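Local coordinates for GTP-binding protein (Thermus thermophilus, PDB 2DBY), which binds GDP and belongs to the YchF/OLA1 subfamily of OBG GTPases, and probably acts as a ribosome-binding ATPase, at residues 321-334 and 338-351. Residues are numbered along the deposited sequence; the frame is centred on the assembly and turned at random.
Sequences FIRAEVIPWDKLVE and WARAKERGWVRLEG
W338, opening helix 338-343, takes L332 CD2 over one face of its indole and meets I327 CG2 at CZ3, 3.6 Å away, within the C-terminal TGS domain, a ubiquitin-like fold in which strand 323-328 runs between strands 348-350 and 360-365. The same indole reaches beyond this pair, its NE1 hydrogen-bonding to A290 O. One turn on, A341 CB lies against I327 CD1 and, a little farther off, L332 CD1. K342, kinked only at its last torsion (chi4 -74°), brings NZ to E325 OE1 at 2.9 Å in a salt bridge, the ammonium meeting OE1 from above the carboxylate plane. A Schellman motif at G345 ends the helix and turns the chain to W346. There K331, bent at chi2 and chi3, lays CE over the centre of the six-membered ring (3.5 Å to the centroid) and NZ above the same face in a cation-pi contact, while R344 CB backs the opposite face. K331 NZ also forms a salt bridge with E334 OE2, and E334 CD packs against W346 CH2. With an alanine here in place of W346, the K331 ammonium is likely to lose its aromatic partner and a gap to open between K331 and R344. V347 CG1 packs on E325 CB, 3.7 Å away. From R348 on the strands pair antiparallel: R348 and V326 exchange both backbone bonds, as do E350 and A324, and between them L349 sits opposite E325 in a non-hydrogen-bonded pair, CD2 beside E325 CG. On the V326 side of the sheet, R348 grips E350 side-on, NE and NH2 both donating to OE1, at 2.9 and 3.0 Å. E350 CG rests on V326 CG2 at 3.7 Å, while G351 C meets the edge of the F321 ring, 3.6 Å from CE2.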
ATOM      1  N   PHE A 321       7.720  20.823 -17.115  1.00 56.52           N
ATOM      2  CA  PHE A 321       6.837  21.413 -16.112  1.00 53.13           C
ATOM      3  C   PHE A 321       7.236  22.838 -15.811  1.00 52.91           C
ATOM      4  O   PHE A 321       8.385  23.109 -15.464  1.00 53.64           O
ATOM      5  CB  PHE A 321       6.885  20.625 -14.793  1.00 50.49           C
ATOM      6  CG  PHE A 321       5.936  21.143 -13.733  1.00 41.35           C
ATOM      7  CD1 PHE A 321       4.605  20.738 -13.711  1.00 39.90           C
ATOM      8  CD2 PHE A 321       6.372  22.055 -12.774  1.00 43.84           C
ATOM      9  CE1 PHE A 321       3.719  21.238 -12.744  1.00 35.09           C
ATOM     10  CE2 PHE A 321       5.501  22.559 -11.808  1.00 41.67           C
ATOM     11  CZ  PHE A 321       4.166  22.147 -11.794  1.00 38.11           C
ATOM     12  N   ILE A 322       6.277  23.745 -15.938  1.00 51.82           N
ATOM     13  CA  ILE A 322       6.509  25.147 -15.638  1.00 52.07           C
ATOM     14  C   ILE A 322       5.679  25.460 -14.398  1.00 48.92           C
ATOM     15  O   ILE A 322       6.187  26.001 -13.412  1.00 49.42           O
ATOM     16  CB  ILE A 322       6.049  26.041 -16.791  1.00 53.53           C
ATOM     17  CG1 ILE A 322       6.638  25.533 -18.106  1.00 55.38           C
ATOM     18  CG2 ILE A 322       6.484  27.480 -16.533  1.00 57.60           C
ATOM     19  CD1 ILE A 322       6.177  26.310 -19.294  1.00 53.89           C
ATOM     20  N   ARG A 323       4.399  25.096 -14.464  1.00 44.79           N
ATOM     21  CA  ARG A 323       3.451  25.298 -13.366  1.00 41.70           C
ATOM     22  C   ARG A 323       2.182  24.489 -13.646  1.00 37.17           C
ATOM     23  O   ARG A 323       2.012  23.947 -14.744  1.00 34.39           O
ATOM     24  CB  ARG A 323       3.097  26.776 -13.235  1.00 45.16           C
ATOM     25  CG  ARG A 323       2.462  27.354 -14.483  1.00 52.19           C
ATOM     26  CD  ARG A 323       2.066  28.809 -14.283  1.00 59.87           C
ATOM     27  NE  ARG A 323       1.316  29.328 -15.425  1.00 65.16           N
ATOM     28  CZ  ARG A 323       0.662  30.485 -15.426  1.00 69.78           C
ATOM     29  NH1 ARG A 323       0.663  31.250 -14.341  1.00 71.59           N
ATOM     30  NH2 ARG A 323      -0.001  30.875 -16.509  1.00 71.30           N
ATOM     31  N   ALA A 324       1.297  24.400 -12.659  1.00 32.49           N
ATOM     32  CA  ALA A 324       0.048  23.660 -12.845  1.00 31.84           C
ATOM     33  C   ALA A 324      -1.125  24.246 -12.070  1.00 27.81           C
ATOM     34  O   ALA A 324      -0.954  24.792 -10.987  1.00 28.25           O
ATOM     35  CB  ALA A 324       0.244  22.183 -12.450  1.00 33.15           C
ATOM     36  N   GLU A 325      -2.321  24.138 -12.643  1.00 26.16           N
ATOM     37  CA  GLU A 325      -3.519  24.619 -11.982  1.00 28.23           C
ATOM     38  C   GLU A 325      -3.867  23.485 -11.013  1.00 27.38           C
ATOM     39  O   GLU A 325      -3.827  22.309 -11.384  1.00 24.69           O
ATOM     40  CB  GLU A 325      -4.645  24.798 -12.997  1.00 30.75           C
ATOM     41  CG  GLU A 325      -4.334  25.742 -14.163  1.00 39.28           C
ATOM     42  CD  GLU A 325      -5.273  25.530 -15.344  1.00 47.63           C
ATOM     43  OE1 GLU A 325      -6.508  25.530 -15.146  1.00 48.50           O
ATOM     44  OE2 GLU A 325      -4.779  25.358 -16.478  1.00 53.17           O
ATOM     45  N   VAL A 326      -4.211  23.842  -9.784  1.00 24.24           N
ATOM     46  CA  VAL A 326      -4.545  22.868  -8.758  1.00 26.09           C
ATOM     47  C   VAL A 326      -5.750  23.332  -7.963  1.00 26.20           C
ATOM     48  O   VAL A 326      -5.856  24.506  -7.608  1.00 29.09           O
ATOM     49  CB  VAL A 326      -3.386  22.703  -7.751  1.00 28.52           C
ATOM     50  CG1 VAL A 326      -3.740  21.639  -6.703  1.00 25.95           C
ATOM     51  CG2 VAL A 326      -2.107  22.361  -8.486  1.00 26.07           C
ATOM     52  N   ILE A 327      -6.650  22.401  -7.673  1.00 22.98           N
ATOM     53  CA  ILE A 327      -7.833  22.715  -6.888  1.00 22.01           C
ATOM     54  C   ILE A 327      -8.359  21.420  -6.289  1.00 20.53           C
ATOM     55  O   ILE A 327      -8.350  20.385  -6.951  1.00 21.27           O
ATOM     56  CB  ILE A 327      -8.938  23.383  -7.776  1.00 22.87           C
ATOM     57  CG1 ILE A 327     -10.204  23.648  -6.945  1.00 22.13           C
ATOM     58  CG2 ILE A 327      -9.257  22.483  -8.986  1.00 22.69           C
ATOM     59  CD1 ILE A 327     -11.342  24.306  -7.731  1.00 24.26           C
ATOM     60  N   PRO A 328      -8.766  21.449  -5.013  1.00 22.46           N
ATOM     61  CA  PRO A 328      -9.312  20.283  -4.307  1.00 22.14           C
ATOM     62  C   PRO A 328     -10.531  19.814  -5.091  1.00 22.73           C
ATOM     63  O   PRO A 328     -11.334  20.631  -5.544  1.00 20.26           O
ATOM     64  CB  PRO A 328      -9.706  20.850  -2.964  1.00 21.39           C
ATOM     65  CG  PRO A 328      -8.713  21.949  -2.754  1.00 19.52           C
ATOM     66  CD  PRO A 328      -8.588  22.590  -4.099  1.00 23.06           C
ATOM     67  N   TRP A 329     -10.693  18.505  -5.240  1.00 19.14           N
ATOM     68  CA  TRP A 329     -11.802  18.004  -6.030  1.00 17.68           C
ATOM     69  C   TRP A 329     -13.155  18.526  -5.566  1.00 17.73           C
ATOM     70  O   TRP A 329     -14.033  18.778  -6.384  1.00 18.83           O
ATOM     71  CB  TRP A 329     -11.838  16.466  -5.999  1.00 17.66           C
ATOM     72  CG  TRP A 329     -12.305  15.942  -4.673  1.00 15.49           C
ATOM     73  CD1 TRP A 329     -11.549  15.774  -3.544  1.00 15.50           C
ATOM     74  CD2 TRP A 329     -13.646  15.599  -4.310  1.00 14.15           C
ATOM     75  NE1 TRP A 329     -12.329  15.353  -2.506  1.00 15.02           N
ATOM     76  CE2 TRP A 329     -13.625  15.237  -2.946  1.00 14.42           C
ATOM     77  CE3 TRP A 329     -14.867  15.569  -5.002  1.00 16.50           C
ATOM     78  CZ2 TRP A 329     -14.775  14.849  -2.256  1.00 20.57           C
ATOM     79  CZ3 TRP A 329     -16.020  15.176  -4.305  1.00 16.46           C
ATOM     80  CH2 TRP A 329     -15.955  14.826  -2.951  1.00 16.71           C
ATOM     81  N   ASP A 330     -13.318  18.676  -4.257  1.00 18.16           N
ATOM     82  CA  ASP A 330     -14.596  19.117  -3.719  1.00 22.19           C
ATOM     83  C   ASP A 330     -14.916  20.556  -4.104  1.00 21.44           C
ATOM     84  O   ASP A 330     -16.086  20.914  -4.266  1.00 20.91           O
ATOM     85  CB  ASP A 330     -14.622  18.975  -2.200  1.00 22.87           C
ATOM     86  CG  ASP A 330     -13.425  19.608  -1.539  1.00 25.41           C
ATOM     87  OD1 ASP A 330     -13.598  20.334  -0.538  1.00 27.69           O
ATOM     88  OD2 ASP A 330     -12.306  19.371  -2.012  1.00 29.18           O
ATOM     89  N   LYS A 331     -13.875  21.368  -4.261  1.00 22.40           N
ATOM     90  CA  LYS A 331     -14.076  22.765  -4.636  1.00 23.21           C
ATOM     91  C   LYS A 331     -14.348  22.849  -6.134  1.00 22.96           C
ATOM     92  O   LYS A 331     -15.059  23.748  -6.593  1.00 22.00           O
ATOM     93  CB  LYS A 331     -12.843  23.608  -4.267  1.00 23.41           C
ATOM     94  CG  LYS A 331     -12.507  23.635  -2.787  1.00 26.51           C
ATOM     95  CD  LYS A 331     -13.674  24.078  -1.917  1.00 29.79           C
ATOM     96  CE  LYS A 331     -14.064  25.544  -2.149  1.00 31.18           C
ATOM     97  NZ  LYS A 331     -15.226  25.945  -1.287  1.00 31.10           N
ATOM     98  N   LEU A 332     -13.777  21.934  -6.917  1.00 19.19           N
ATOM     99  CA  LEU A 332     -14.051  21.948  -8.348  1.00 19.36           C
ATOM    100  C   LEU A 332     -15.522  21.540  -8.520  1.00 19.42           C
ATOM    101  O   LEU A 332     -16.252  22.092  -9.351  1.00 19.30           O
ATOM    102  CB  LEU A 332     -13.141  20.961  -9.099  1.00 18.32           C
ATOM    103  CG  LEU A 332     -13.246  20.942 -10.628  1.00 20.03           C
ATOM    104  CD1 LEU A 332     -13.059  22.376 -11.186  1.00 22.80           C
ATOM    105  CD2 LEU A 332     -12.166  19.996 -11.197  1.00 17.80           C
ATOM    106  N   VAL A 333     -15.952  20.551  -7.743  1.00 21.60           N
ATOM    107  CA  VAL A 333     -17.340  20.095  -7.823  1.00 16.68           C
ATOM    108  C   VAL A 333     -18.278  21.215  -7.339  1.00 15.87           C
ATOM    109  O   VAL A 333     -19.309  21.484  -7.963  1.00 18.16           O
ATOM    110  CB  VAL A 333     -17.566  18.831  -6.952  1.00 18.47           C
ATOM    111  CG1 VAL A 333     -19.058  18.474  -6.880  1.00 17.19           C
ATOM    112  CG2 VAL A 333     -16.785  17.643  -7.570  1.00 18.85           C
ATOM    113  N   GLU A 334     -17.926  21.843  -6.226  1.00 17.80           N
ATOM    114  CA  GLU A 334     -18.770  22.911  -5.681  1.00 22.29           C
ATOM    115  C   GLU A 334     -18.906  24.071  -6.666  1.00 24.63           C
ATOM    116  O   GLU A 334     -19.982  24.665  -6.792  1.00 20.41           O
ATOM    117  CB  GLU A 334     -18.208  23.428  -4.358  1.00 23.53           C
ATOM    118  CG  GLU A 334     -19.081  24.531  -3.732  1.00 22.53           C
ATOM    119  CD  GLU A 334     -18.565  24.976  -2.380  1.00 25.55           C
ATOM    120  OE1 GLU A 334     -19.229  25.821  -1.734  1.00 21.90           O
ATOM    121  OE2 GLU A 334     -17.498  24.481  -1.956  1.00 23.28           O
ATOM    122  N   TRP A 338     -14.154  24.048 -14.380  1.00 24.33           N
ATOM    123  CA  TRP A 338     -12.901  24.782 -14.336  1.00 22.21           C
ATOM    124  C   TRP A 338     -13.111  26.273 -14.539  1.00 20.53           C
ATOM    125  O   TRP A 338     -12.576  27.082 -13.783  1.00 23.97           O
ATOM    126  CB  TRP A 338     -11.946  24.283 -15.413  1.00 25.11           C
ATOM    127  CG  TRP A 338     -11.290  22.973 -15.118  1.00 25.59           C
ATOM    128  CD1 TRP A 338     -11.538  21.779 -15.722  1.00 30.57           C
ATOM    129  CD2 TRP A 338     -10.231  22.743 -14.183  1.00 24.89           C
ATOM    130  NE1 TRP A 338     -10.689  20.812 -15.228  1.00 26.54           N
ATOM    131  CE2 TRP A 338      -9.878  21.377 -14.280  1.00 23.44           C
ATOM    132  CE3 TRP A 338      -9.545  23.556 -13.278  1.00 25.24           C
ATOM    133  CZ2 TRP A 338      -8.872  20.811 -13.509  1.00 23.80           C
ATOM    134  CZ3 TRP A 338      -8.535  22.986 -12.500  1.00 28.91           C
ATOM    135  CH2 TRP A 338      -8.212  21.623 -12.625  1.00 28.89           C
ATOM    136  N   ALA A 339     -13.886  26.626 -15.560  1.00 22.17           N
ATOM    137  CA  ALA A 339     -14.151  28.038 -15.858  1.00 23.33           C
ATOM    138  C   ALA A 339     -14.821  28.690 -14.646  1.00 27.58           C
ATOM    139  O   ALA A 339     -14.467  29.803 -14.241  1.00 26.07           O
ATOM    140  CB  ALA A 339     -15.040  28.142 -17.079  1.00 25.72           C
ATOM    141  N   ARG A 340     -15.789  27.984 -14.064  1.00 23.48           N
ATOM    142  CA  ARG A 340     -16.489  28.486 -12.893  1.00 24.33           C
ATOM    143  C   ARG A 340     -15.615  28.573 -11.651  1.00 23.97           C
ATOM    144  O   ARG A 340     -15.726  29.520 -10.887  1.00 24.74           O
ATOM    145  CB  ARG A 340     -17.728  27.630 -12.618  1.00 24.31           C
ATOM    146  CG  ARG A 340     -18.813  27.829 -13.655  1.00 33.59           C
ATOM    147  CD  ARG A 340     -20.149  28.076 -12.987  1.00 45.17           C
ATOM    148  NE  ARG A 340     -20.909  26.846 -12.829  1.00 52.68           N
ATOM    149  CZ  ARG A 340     -21.990  26.728 -12.062  1.00 58.55           C
ATOM    150  NH1 ARG A 340     -22.440  27.771 -11.373  1.00 59.30           N
ATOM    151  NH2 ARG A 340     -22.628  25.566 -11.992  1.00 57.37           N
ATOM    152  N   ALA A 341     -14.732  27.592 -11.453  1.00 27.63           N
ATOM    153  CA  ALA A 341     -13.839  27.596 -10.292  1.00 24.03           C
ATOM    154  C   ALA A 341     -12.824  28.734 -10.384  1.00 26.10           C
ATOM    155  O   ALA A 341     -12.423  29.304  -9.363  1.00 30.58           O
ATOM    156  CB  ALA A 341     -13.099  26.253 -10.186  1.00 22.33           C
ATOM    157  N   LYS A 342     -12.382  29.028 -11.603  1.00 27.18           N
ATOM    158  CA  LYS A 342     -11.436  30.119 -11.826  1.00 31.41           C
ATOM    159  C   LYS A 342     -12.118  31.433 -11.427  1.00 33.47           C
ATOM    160  O   LYS A 342     -11.570  32.232 -10.654  1.00 31.55           O
ATOM    161  CB  LYS A 342     -11.031  30.174 -13.302  1.00 32.61           C
ATOM    162  CG  LYS A 342     -10.151  29.022 -13.791  1.00 40.63           C
ATOM    163  CD  LYS A 342     -10.070  29.013 -15.325  1.00 44.90           C
ATOM    164  CE  LYS A 342      -9.237  27.858 -15.864  1.00 45.11           C
ATOM    165  NZ  LYS A 342      -7.779  28.082 -15.638  1.00 52.67           N
ATOM    166  N   GLU A 343     -13.331  31.637 -11.940  1.00 32.74           N
ATOM    167  CA  GLU A 343     -14.096  32.852 -11.654  1.00 36.17           C
ATOM    168  C   GLU A 343     -14.270  33.024 -10.156  1.00 37.28           C
ATOM    169  O   GLU A 343     -14.257  34.142  -9.650  1.00 40.54           O
ATOM    170  CB  GLU A 343     -15.474  32.798 -12.339  1.00 36.01           C
ATOM    171  CG  GLU A 343     -16.442  33.913 -11.934  1.00 42.88           C
ATOM    172  CD  GLU A 343     -17.334  33.537 -10.750  1.00 44.37           C
ATOM    173  OE1 GLU A 343     -18.170  34.374 -10.349  1.00 47.89           O
ATOM    174  OE2 GLU A 343     -17.204  32.410 -10.223  1.00 52.40           O
ATOM    175  N   ARG A 344     -14.428  31.908  -9.454  1.00 37.67           N
ATOM    176  CA  ARG A 344     -14.591  31.925  -8.004  1.00 34.19           C
ATOM    177  C   ARG A 344     -13.231  32.130  -7.332  1.00 34.83           C
ATOM    178  O   ARG A 344     -13.150  32.346  -6.125  1.00 35.83           O
ATOM    179  CB  ARG A 344     -15.196  30.605  -7.526  1.00 34.23           C
ATOM    180  CG  ARG A 344     -16.697  30.439  -7.760  1.00 36.97           C
ATOM    181  CD  ARG A 344     -17.488  30.959  -6.572  1.00 35.33           C
ATOM    182  NE  ARG A 344     -18.680  30.153  -6.340  1.00 39.04           N
ATOM    183  CZ  ARG A 344     -19.149  29.855  -5.134  1.00 40.59           C
ATOM    184  NH1 ARG A 344     -18.527  30.305  -4.052  1.00 39.65           N
ATOM    185  NH2 ARG A 344     -20.223  29.083  -5.003  1.00 47.47           N
ATOM    186  N   GLY A 345     -12.160  32.063  -8.114  1.00 33.25           N
ATOM    187  CA  GLY A 345     -10.842  32.235  -7.533  1.00 34.57           C
ATOM    188  C   GLY A 345     -10.423  31.044  -6.677  1.00 38.35           C
ATOM    189  O   GLY A 345      -9.723  31.200  -5.665  1.00 35.03           O
ATOM    190  N   TRP A 346     -10.844  29.846  -7.076  1.00 31.85           N
ATOM    191  CA  TRP A 346     -10.500  28.642  -6.322  1.00 30.67           C
ATOM    192  C   TRP A 346      -9.408  27.819  -6.993  1.00 29.75           C
ATOM    193  O   TRP A 346      -8.912  26.837  -6.420  1.00 31.53           O
ATOM    194  CB  TRP A 346     -11.742  27.762  -6.118  1.00 28.53           C
ATOM    195  CG  TRP A 346     -12.744  28.331  -5.145  1.00 28.61           C
ATOM    196  CD1 TRP A 346     -12.535  29.343  -4.248  1.00 31.95           C
ATOM    197  CD2 TRP A 346     -14.091  27.890  -4.942  1.00 28.79           C
ATOM    198  NE1 TRP A 346     -13.667  29.555  -3.500  1.00 30.65           N
ATOM    199  CE2 TRP A 346     -14.638  28.677  -3.904  1.00 29.74           C
ATOM    200  CE3 TRP A 346     -14.889  26.906  -5.535  1.00 21.42           C
ATOM    201  CZ2 TRP A 346     -15.949  28.508  -3.444  1.00 29.38           C
ATOM    202  CZ3 TRP A 346     -16.196  26.737  -5.079  1.00 25.82           C
ATOM    203  CH2 TRP A 346     -16.711  27.536  -4.040  1.00 26.83           C
ATOM    204  N   VAL A 347      -9.030  28.203  -8.208  1.00 27.33           N
ATOM    205  CA  VAL A 347      -7.996  27.473  -8.930  1.00 26.20           C
ATOM    206  C   VAL A 347      -6.638  28.099  -8.676  1.00 31.54           C
ATOM    207  O   VAL A 347      -6.426  29.282  -8.957  1.00 32.37           O
ATOM    208  CB  VAL A 347      -8.271  27.453 -10.443  1.00 28.00           C
ATOM    209  CG1 VAL A 347      -7.083  26.851 -11.189  1.00 28.21           C
ATOM    210  CG2 VAL A 347      -9.549  26.639 -10.725  1.00 22.79           C
ATOM    211  N   ARG A 348      -5.717  27.303  -8.142  1.00 27.89           N
ATOM    212  CA  ARG A 348      -4.372  27.777  -7.836  1.00 32.93           C
ATOM    213  C   ARG A 348      -3.343  27.429  -8.902  1.00 32.82           C
ATOM    214  O   ARG A 348      -3.467  26.436  -9.620  1.00 29.94           O
ATOM    215  CB  ARG A 348      -3.904  27.204  -6.493  1.00 33.78           C
ATOM    216  CG  ARG A 348      -4.384  27.974  -5.272  1.00 39.68           C
ATOM    217  CD  ARG A 348      -4.697  27.050  -4.098  1.00 34.45           C
ATOM    218  NE  ARG A 348      -3.685  26.011  -3.893  1.00 41.59           N
ATOM    219  CZ  ARG A 348      -3.975  24.727  -3.676  1.00 37.87           C
ATOM    220  NH1 ARG A 348      -5.242  24.336  -3.640  1.00 33.65           N
ATOM    221  NH2 ARG A 348      -3.007  23.832  -3.503  1.00 34.24           N
ATOM    222  N   LEU A 349      -2.328  28.278  -9.018  1.00 32.42           N
ATOM    223  CA  LEU A 349      -1.250  28.024  -9.954  1.00 34.10           C
ATOM    224  C   LEU A 349      -0.106  27.656  -9.016  1.00 35.70           C
ATOM    225  O   LEU A 349       0.356  28.491  -8.236  1.00 37.04           O
ATOM    226  CB  LEU A 349      -0.931  29.286 -10.770  1.00 36.08           C
ATOM    227  CG  LEU A 349      -2.014  29.697 -11.781  1.00 40.41           C
ATOM    228  CD1 LEU A 349      -1.625  31.002 -12.475  1.00 40.45           C
ATOM    229  CD2 LEU A 349      -2.203  28.587 -12.813  1.00 42.86           C
ATOM    230  N   GLU A 350       0.315  26.395  -9.059  1.00 32.92           N
ATOM    231  CA  GLU A 350       1.382  25.920  -8.184  1.00 32.66           C
ATOM    232  C   GLU A 350       2.646  25.622  -8.966  1.00 28.34           C
ATOM    233  O   GLU A 350       2.589  25.223 -10.137  1.00 30.31           O
ATOM    234  CB  GLU A 350       0.933  24.658  -7.440  1.00 29.93           C
ATOM    235  CG  GLU A 350      -0.254  24.861  -6.519  1.00 26.39           C
ATOM    236  CD  GLU A 350       0.087  25.637  -5.249  1.00 31.13           C
ATOM    237  OE1 GLU A 350      -0.797  25.746  -4.365  1.00 32.81           O
ATOM    238  OE2 GLU A 350       1.228  26.131  -5.128  1.00 30.70           O
ATOM    239  N   GLY A 351       3.786  25.799  -8.303  1.00 29.65           N
ATOM    240  CA  GLY A 351       5.058  25.572  -8.954  1.00 28.76           C
ATOM    241  C   GLY A 351       5.701  24.236  -8.646  1.00 35.25           C
ATOM    242  O   GLY A 351       5.048  23.319  -8.142  1.00 33.84           O
TER
HETATM  243  O   HOH W   1     -21.419  26.773  -3.051  1.00 29.84           O